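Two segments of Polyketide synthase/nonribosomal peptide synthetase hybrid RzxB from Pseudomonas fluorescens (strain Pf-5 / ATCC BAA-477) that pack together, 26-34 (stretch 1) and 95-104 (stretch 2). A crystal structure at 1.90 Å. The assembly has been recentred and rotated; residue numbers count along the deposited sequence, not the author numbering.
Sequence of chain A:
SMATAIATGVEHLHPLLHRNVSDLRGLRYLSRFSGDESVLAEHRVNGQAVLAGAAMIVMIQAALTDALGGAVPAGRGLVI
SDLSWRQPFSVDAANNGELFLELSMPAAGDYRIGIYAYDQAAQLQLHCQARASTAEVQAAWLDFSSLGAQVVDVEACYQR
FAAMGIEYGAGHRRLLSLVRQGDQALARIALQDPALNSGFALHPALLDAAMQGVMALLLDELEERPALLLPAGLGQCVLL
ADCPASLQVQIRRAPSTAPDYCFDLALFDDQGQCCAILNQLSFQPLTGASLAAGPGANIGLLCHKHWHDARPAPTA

Stretch 1 26-34: GLRYLSRFS
Stretch 2 95-104: NNGELFLELS

Two neighbouring strands run antiparallel, their N-to-C directions 162° apart and their axes 4.7 Å apart at closest approach. Residues 27-32 lie opposite 103-98 in descending order, so paired residue numbers sum to 130. Both backbones are extended, with phi mostly between -90° and -160° and psi between 119° and 155°. Side chains alternate: Leu 27, Tyr 29 and Ser 31 share one face with Leu 103, Leu 101 and Leu 99, while Arg 28, Leu 30 and Arg 32 share the other with Glu 102, Phe 100 and Glu 98.

Gly 26, just before Leu 27, has phi/psi 138/177, a conformation in which a CB would jam against the preceding carbonyl, so glycine fits. At Leu 27 (phi/psi -68/137, chi1 m, chi2 t) the O accepts from Leu 103 N at 3.1 Å in a nearly straight bond. In the other direction a water fills in, donating to Leu 103 O at 2.6 Å and accepting from Leu 27 N at 2.8 Å. The two side chains meet at CB of Leu 27 and CB of Leu 103, 4.3 Å apart.

Arg 28 (t, t, p) faces Glu 102 (m, t) with CA atoms 4.5 Å apart. The contact is made by the aliphatic parts, Arg 28 CD lying 3.9 Å from Glu 102 CG; farther out, Arg 28 NH1 comes within 3.7 Å of Phe 100 CE2. The methylenes of both residues give this pair its apolar contact, while Arg 28 NH2 and Glu 102 OE2 find hydrogen bonds elsewhere in the structure.

Tyr 29 (chi1 m, chi2 85°) pairs with Leu 101 through two bonds: Tyr 29 N to Leu 101 O, 2.8 Å, and Leu 101 N to Tyr 29 O, 2.9 Å. Its buried ring packs CD1 against Leu 101 CD2 at 3.8 Å, and Leu 103 CB approaches the ring edge, 4.2 Å from Tyr 29 CE1.

Leu 30 (t, p) places CD1 over one face of the Phe 100 ring (chi1 m, chi2 85°), 3.9 Å from its centroid, a CH-pi contact. The same CD1 of Leu 30 lies 3.7 Å from Glu 98 CB.

Small, buried Ser 31 (m) sits opposite Leu 99 (t, p). Ser 31 N donates to Leu 99 O at 3.1 Å, and Leu 99 N to Ser 31 O at 2.8 Å.

Arg 32 (t, t, m) and Glu 98 (m, t) form a salt bridge: Arg 32 NH2 to Glu 98 OE2 is very short, 2.4 Å, supplemented by a weak bond from Arg 32 NE to Glu 98 OE2 at 3.1 Å. Opposite charges suit this closest CA pair, 4.3 Å apart.

Phe 33 (chi1 m, chi2 -81°) extends the ladder, its N donating to Gly 97 O at 2.8 Å, while its CE2 lies 4.2 Å from Leu 99 CB. A type I' turn, Asn 95 to Glu 98, leads into the second strand. Gly 97, at phi/psi 74/11, suits its positive phi, and a CB there would clash with Phe 33 O.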

ATOM      1  N   GLY A  26       1.638  -5.666  25.787  1.00 31.37           N
ATOM      2  CA  GLY A  26       2.484  -4.989  24.824  1.00 29.66           C
ATOM      3  C   GLY A  26       1.777  -3.851  24.117  1.00 24.16           C
ATOM      4  O   GLY A  26       0.588  -3.609  24.343  1.00 26.22           O
ATOM      5  N   LEU A  27       2.501  -3.143  23.255  1.00 23.03           N
ATOM      6  CA  LEU A  27       1.906  -2.047  22.504  1.00 21.31           C
ATOM      7  C   LEU A  27       0.890  -2.584  21.505  1.00 22.32           C
ATOM      8  O   LEU A  27       1.122  -3.598  20.838  1.00 23.18           O
ATOM      9  CB  LEU A  27       2.990  -1.249  21.781  1.00 20.54           C
ATOM     10  CG  LEU A  27       3.999  -0.549  22.694  1.00 25.08           C
ATOM     11  CD1 LEU A  27       5.046   0.176  21.869  1.00 26.35           C
ATOM     12  CD2 LEU A  27       3.313   0.414  23.663  1.00 23.30           C
ATOM     13  N   ARG A  28      -0.255  -1.911  21.421  1.00 22.78           N
ATOM     14  CA  ARG A  28      -1.346  -2.382  20.583  1.00 24.54           C
ATOM     15  C   ARG A  28      -2.244  -1.209  20.226  1.00 22.36           C
ATOM     16  O   ARG A  28      -2.415  -0.277  21.017  1.00 20.87           O
ATOM     17  CB  ARG A  28      -2.140  -3.477  21.296  1.00 25.12           C
ATOM     18  CG  ARG A  28      -3.202  -4.152  20.449  1.00 27.88           C
ATOM     19  CD  ARG A  28      -3.780  -5.345  21.185  1.00 37.06           C
ATOM     20  NE  ARG A  28      -4.126  -4.979  22.559  1.00 45.98           N
ATOM     21  CZ  ARG A  28      -5.346  -5.007  23.086  1.00 52.59           C
ATOM     22  NH1 ARG A  28      -6.395  -5.409  22.379  1.00 52.79           N
ATOM     23  NH2 ARG A  28      -5.514  -4.638  24.348  1.00 51.74           N
ATOM     24  N   TYR A  29      -2.838  -1.285  19.037  1.00 20.05           N
ATOM     25  CA  TYR A  29      -3.654  -0.209  18.498  1.00 20.05           C
ATOM     26  C   TYR A  29      -4.915  -0.799  17.882  1.00 20.79           C
ATOM     27  O   TYR A  29      -4.943  -1.967  17.484  1.00 19.19           O
ATOM     28  CB  TYR A  29      -2.871   0.604  17.456  1.00 19.65           C
ATOM     29  CG  TYR A  29      -1.513   1.037  17.954  1.00 25.43           C
ATOM     30  CD1 TYR A  29      -0.414   0.193  17.853  1.00 24.92           C
ATOM     31  CD2 TYR A  29      -1.332   2.278  18.544  1.00 25.46           C
ATOM     32  CE1 TYR A  29       0.827   0.576  18.317  1.00 24.32           C
ATOM     33  CE2 TYR A  29      -0.092   2.672  19.013  1.00 30.53           C
ATOM     34  CZ  TYR A  29       0.983   1.815  18.896  1.00 25.85           C
ATOM     35  OH  TYR A  29       2.223   2.195  19.358  1.00 26.87           O
ATOM     36  N   LEU A  30      -5.961   0.019  17.820  1.00 20.90           N
ATOM     37  CA  LEU A  30      -7.267  -0.435  17.366  1.00 23.90           C
ATOM     38  C   LEU A  30      -7.899   0.636  16.492  1.00 24.04           C
ATOM     39  O   LEU A  30      -7.950   1.808  16.879  1.00 25.41           O
ATOM     40  CB  LEU A  30      -8.176  -0.757  18.559  1.00 30.90           C
ATOM     41  CG  LEU A  30      -9.670  -0.961  18.291  1.00 39.05           C
ATOM     42  CD1 LEU A  30      -9.906  -2.023  17.226  1.00 37.27           C
ATOM     43  CD2 LEU A  30     -10.376  -1.337  19.586  1.00 44.28           C
ATOM     44  N   SER A  31      -8.355   0.233  15.309  1.00 22.61           N
ATOM     45  CA  SER A  31      -9.190   1.063  14.455  1.00 26.06           C
ATOM     46  C   SER A  31     -10.494   0.327  14.180  1.00 27.79           C
ATOM     47  O   SER A  31     -10.494  -0.883  13.935  1.00 24.42           O
ATOM     48  CB  SER A  31      -8.486   1.398  13.138  1.00 29.61           C
ATOM     49  OG  SER A  31      -7.185   1.906  13.374  1.00 28.66           O
ATOM     50  N   ARG A  32     -11.604   1.057  14.240  1.00 25.55           N
ATOM     51  CA  ARG A  32     -12.921   0.505  13.947  1.00 24.44           C
ATOM     52  C   ARG A  32     -13.470   1.206  12.716  1.00 26.37           C
ATOM     53  O   ARG A  32     -13.650   2.429  12.722  1.00 27.84           O
ATOM     54  CB  ARG A  32     -13.875   0.668  15.131  1.00 30.88           C
ATOM     55  CG  ARG A  32     -15.234   0.011  14.897  1.00 48.81           C
ATOM     56  CD  ARG A  32     -16.101  -0.009  16.147  1.00 66.19           C
ATOM     57  NE  ARG A  32     -15.428  -0.651  17.278  1.00 78.19           N
ATOM     58  CZ  ARG A  32     -14.802  -0.006  18.260  1.00 90.24           C
ATOM     59  NH1 ARG A  32     -14.748   1.319  18.277  1.00 93.36           N
ATOM     60  NH2 ARG A  32     -14.225  -0.693  19.237  1.00 95.71           N
ATOM     61  N   PHE A  33     -13.730   0.436  11.667  1.00 22.33           N
ATOM     62  CA  PHE A  33     -14.229   0.963  10.407  1.00 21.80           C
ATOM     63  C   PHE A  33     -15.709   0.639  10.252  1.00 23.61           C
ATOM     64  O   PHE A  33     -16.182  -0.409  10.698  1.00 23.76           O
ATOM     65  CB  PHE A  33     -13.447   0.383   9.225  1.00 24.46           C
ATOM     66  CG  PHE A  33     -11.967   0.626   9.301  1.00 27.84           C
ATOM     67  CD1 PHE A  33     -11.431   1.841   8.914  1.00 29.41           C
ATOM     68  CD2 PHE A  33     -11.112  -0.362   9.760  1.00 28.65           C
ATOM     69  CE1 PHE A  33     -10.068   2.069   8.983  1.00 30.56           C
ATOM     70  CE2 PHE A  33      -9.749  -0.141   9.833  1.00 28.64           C
ATOM     71  CZ  PHE A  33      -9.226   1.075   9.442  1.00 30.87           C
ATOM     72  N   SER A  34     -16.434   1.554   9.607  1.00 26.75           N
ATOM     73  CA  SER A  34     -17.843   1.342   9.301  1.00 27.98           C
ATOM     74  C   SER A  34     -18.061   0.654   7.963  1.00 26.66           C
ATOM     75  O   SER A  34     -19.134   0.073   7.748  1.00 27.53           O
ATOM     76  CB  SER A  34     -18.588   2.681   9.295  1.00 33.01           C
ATOM     77  OG  SER A  34     -18.068   3.543   8.297  1.00 31.67           O
ATOM     78  N   ASN A  95     -16.583  -9.007  13.277  1.00 38.51           N
ATOM     79  CA  ASN A  95     -15.459  -8.217  13.749  1.00 32.49           C
ATOM     80  C   ASN A  95     -15.860  -6.813  14.163  1.00 31.90           C
ATOM     81  O   ASN A  95     -15.035  -6.101  14.742  1.00 32.85           O
ATOM     82  CB  ASN A  95     -14.364  -8.148  12.672  1.00 28.50           C
ATOM     83  CG  ASN A  95     -14.855  -7.568  11.354  1.00 27.42           C
ATOM     84  OD1 ASN A  95     -15.727  -6.697  11.323  1.00 28.49           O
ATOM     85  ND2 ASN A  95     -14.280  -8.043  10.256  1.00 27.35           N
ATOM     86  N   ASN A  96     -17.097  -6.402  13.886  1.00 32.09           N
ATOM     87  CA  ASN A  96     -17.577  -5.080  14.272  1.00 33.51           C
ATOM     88  C   ASN A  96     -16.701  -3.989  13.664  1.00 31.72           C
ATOM     89  O   ASN A  96     -16.617  -2.874  14.188  1.00 31.64           O
ATOM     90  CB  ASN A  96     -17.635  -4.943  15.795  1.00 42.41           C
ATOM     91  CG  ASN A  96     -18.353  -3.690  16.247  1.00 63.27           C
ATOM     92  OD1 ASN A  96     -19.384  -3.314  15.689  1.00 70.24           O
ATOM     93  ND2 ASN A  96     -17.810  -3.033  17.265  1.00 74.60           N
ATOM     94  N   GLY A  97     -16.048  -4.307  12.549  1.00 29.46           N
ATOM     95  CA  GLY A  97     -15.162  -3.366  11.897  1.00 26.69           C
ATOM     96  C   GLY A  97     -13.845  -3.147  12.600  1.00 25.25           C
ATOM     97  O   GLY A  97     -13.106  -2.233  12.222  1.00 22.25           O
ATOM     98  N   GLU A  98     -13.515  -3.964  13.598  1.00 22.29           N
ATOM     99  CA  GLU A  98     -12.360  -3.717  14.454  1.00 20.22           C
ATOM    100  C   GLU A  98     -11.132  -4.421  13.889  1.00 20.05           C
ATOM    101  O   GLU A  98     -11.148  -5.638  13.672  1.00 20.71           O
ATOM    102  CB  GLU A  98     -12.644  -4.195  15.878  1.00 24.40           C
ATOM    103  CG  GLU A  98     -13.741  -3.411  16.578  1.00 26.86           C
ATOM    104  CD  GLU A  98     -14.006  -3.904  17.991  1.00 33.94           C
ATOM    105  OE1 GLU A  98     -13.790  -5.104  18.259  1.00 37.44           O
ATOM    106  OE2 GLU A  98     -14.438  -3.092  18.834  1.00 43.50           O
ATOM    107  N   LEU A  99     -10.070  -3.650  13.667  1.00 19.66           N
ATOM    108  CA  LEU A  99      -8.798  -4.158  13.171  1.00 18.92           C
ATOM    109  C   LEU A  99      -7.709  -3.769  14.161  1.00 20.37           C
ATOM    110  O   LEU A  99      -7.502  -2.580  14.424  1.00 22.69           O
ATOM    111  CB  LEU A  99      -8.497  -3.599  11.778  1.00 20.98           C
ATOM    112  CG  LEU A  99      -7.424  -4.287  10.931  1.00 20.50           C
ATOM    113  CD1 LEU A  99      -7.726  -5.761  10.735  1.00 16.20           C
ATOM    114  CD2 LEU A  99      -7.330  -3.601   9.586  1.00 24.81           C
ATOM    115  N   PHE A 100      -7.016  -4.766  14.699  1.00 17.81           N
ATOM    116  CA  PHE A 100      -5.985  -4.565  15.705  1.00 17.88           C
ATOM    117  C   PHE A 100      -4.599  -4.611  15.074  1.00 23.41           C
ATOM    118  O   PHE A 100      -4.366  -5.330  14.103  1.00 23.88           O
ATOM    119  CB  PHE A 100      -6.081  -5.636  16.790  1.00 18.76           C
ATOM    120  CG  PHE A 100      -7.361  -5.591  17.570  1.00 23.35           C
ATOM    121  CD1 PHE A 100      -8.496  -6.226  17.099  1.00 21.99           C
ATOM    122  CD2 PHE A 100      -7.427  -4.920  18.778  1.00 25.99           C
ATOM    123  CE1 PHE A 100      -9.677  -6.188  17.812  1.00 25.09           C
ATOM    124  CE2 PHE A 100      -8.605  -4.881  19.498  1.00 26.51           C
ATOM    125  CZ  PHE A 100      -9.730  -5.515  19.015  1.00 28.75           C
ATOM    126  N   LEU A 101      -3.679  -3.831  15.639  1.00 21.67           N
ATOM    127  CA  LEU A 101      -2.272  -3.861  15.250  1.00 21.77           C
ATOM    128  C   LEU A 101      -1.433  -4.041  16.504  1.00 22.56           C
ATOM    129  O   LEU A 101      -1.512  -3.224  17.427  1.00 21.30           O
ATOM    130  CB  LEU A 101      -1.862  -2.583  14.513  1.00 19.19           C
ATOM    131  CG  LEU A 101      -0.436  -2.550  13.937  1.00 19.10           C
ATOM    132  CD1 LEU A 101      -0.386  -1.632  12.727  1.00 22.65           C
ATOM    133  CD2 LEU A 101       0.602  -2.102  14.964  1.00 18.72           C
ATOM    134  N   GLU A 102      -0.637  -5.107  16.537  1.00 21.88           N
ATOM    135  CA  GLU A 102       0.260  -5.386  17.652  1.00 24.29           C
ATOM    136  C   GLU A 102       1.689  -5.058  17.252  1.00 23.27           C
ATOM    137  O   GLU A 102       2.140  -5.447  16.170  1.00 22.81           O
ATOM    138  CB  GLU A 102       0.161  -6.848  18.088  1.00 27.36           C
ATOM    139  CG  GLU A 102      -0.957  -7.119  19.076  1.00 34.26           C
ATOM    140  CD  GLU A 102      -1.084  -8.593  19.428  1.00 40.47           C
ATOM    141  OE1 GLU A 102      -0.148  -9.364  19.133  1.00 41.43           O
ATOM    142  OE2 GLU A 102      -2.122  -8.979  20.003  1.00 40.87           O
ATOM    143  N   LEU A 103       2.393  -4.343  18.127  1.00 22.33           N
ATOM    144  CA  LEU A 103       3.758  -3.896  17.875  1.00 25.09           C
ATOM    145  C   LEU A 103       4.643  -4.363  19.019  1.00 25.52           C
ATOM    146  O   LEU A 103       4.376  -4.046  20.182  1.00 21.20           O
ATOM    147  CB  LEU A 103       3.810  -2.373  17.739  1.00 31.78           C
ATOM    148  CG  LEU A 103       5.004  -1.743  17.017  1.00 42.66           C
ATOM    149  CD1 LEU A 103       4.716  -0.270  16.783  1.00 50.32           C
ATOM    150  CD2 LEU A 103       6.302  -1.910  17.791  1.00 45.39           C
ATOM    151  N   SER A 104       5.700  -5.100  18.689  1.00 26.06           N
ATOM    152  CA  SER A 104       6.662  -5.569  19.674  1.00 27.18           C
ATOM    153  C   SER A 104       8.068  -5.244  19.191  1.00 28.60           C
ATOM    154  O   SER A 104       8.288  -4.898  18.028  1.00 27.15           O
ATOM    155  CB  SER A 104       6.516  -7.074  19.931  1.00 31.44           C
ATOM    156  OG  SER A 104       6.720  -7.817  18.741  1.00 39.05           O
TER
HETATM  157  O   HOH W   1       5.132  -4.045  22.698  1.00 26.03           O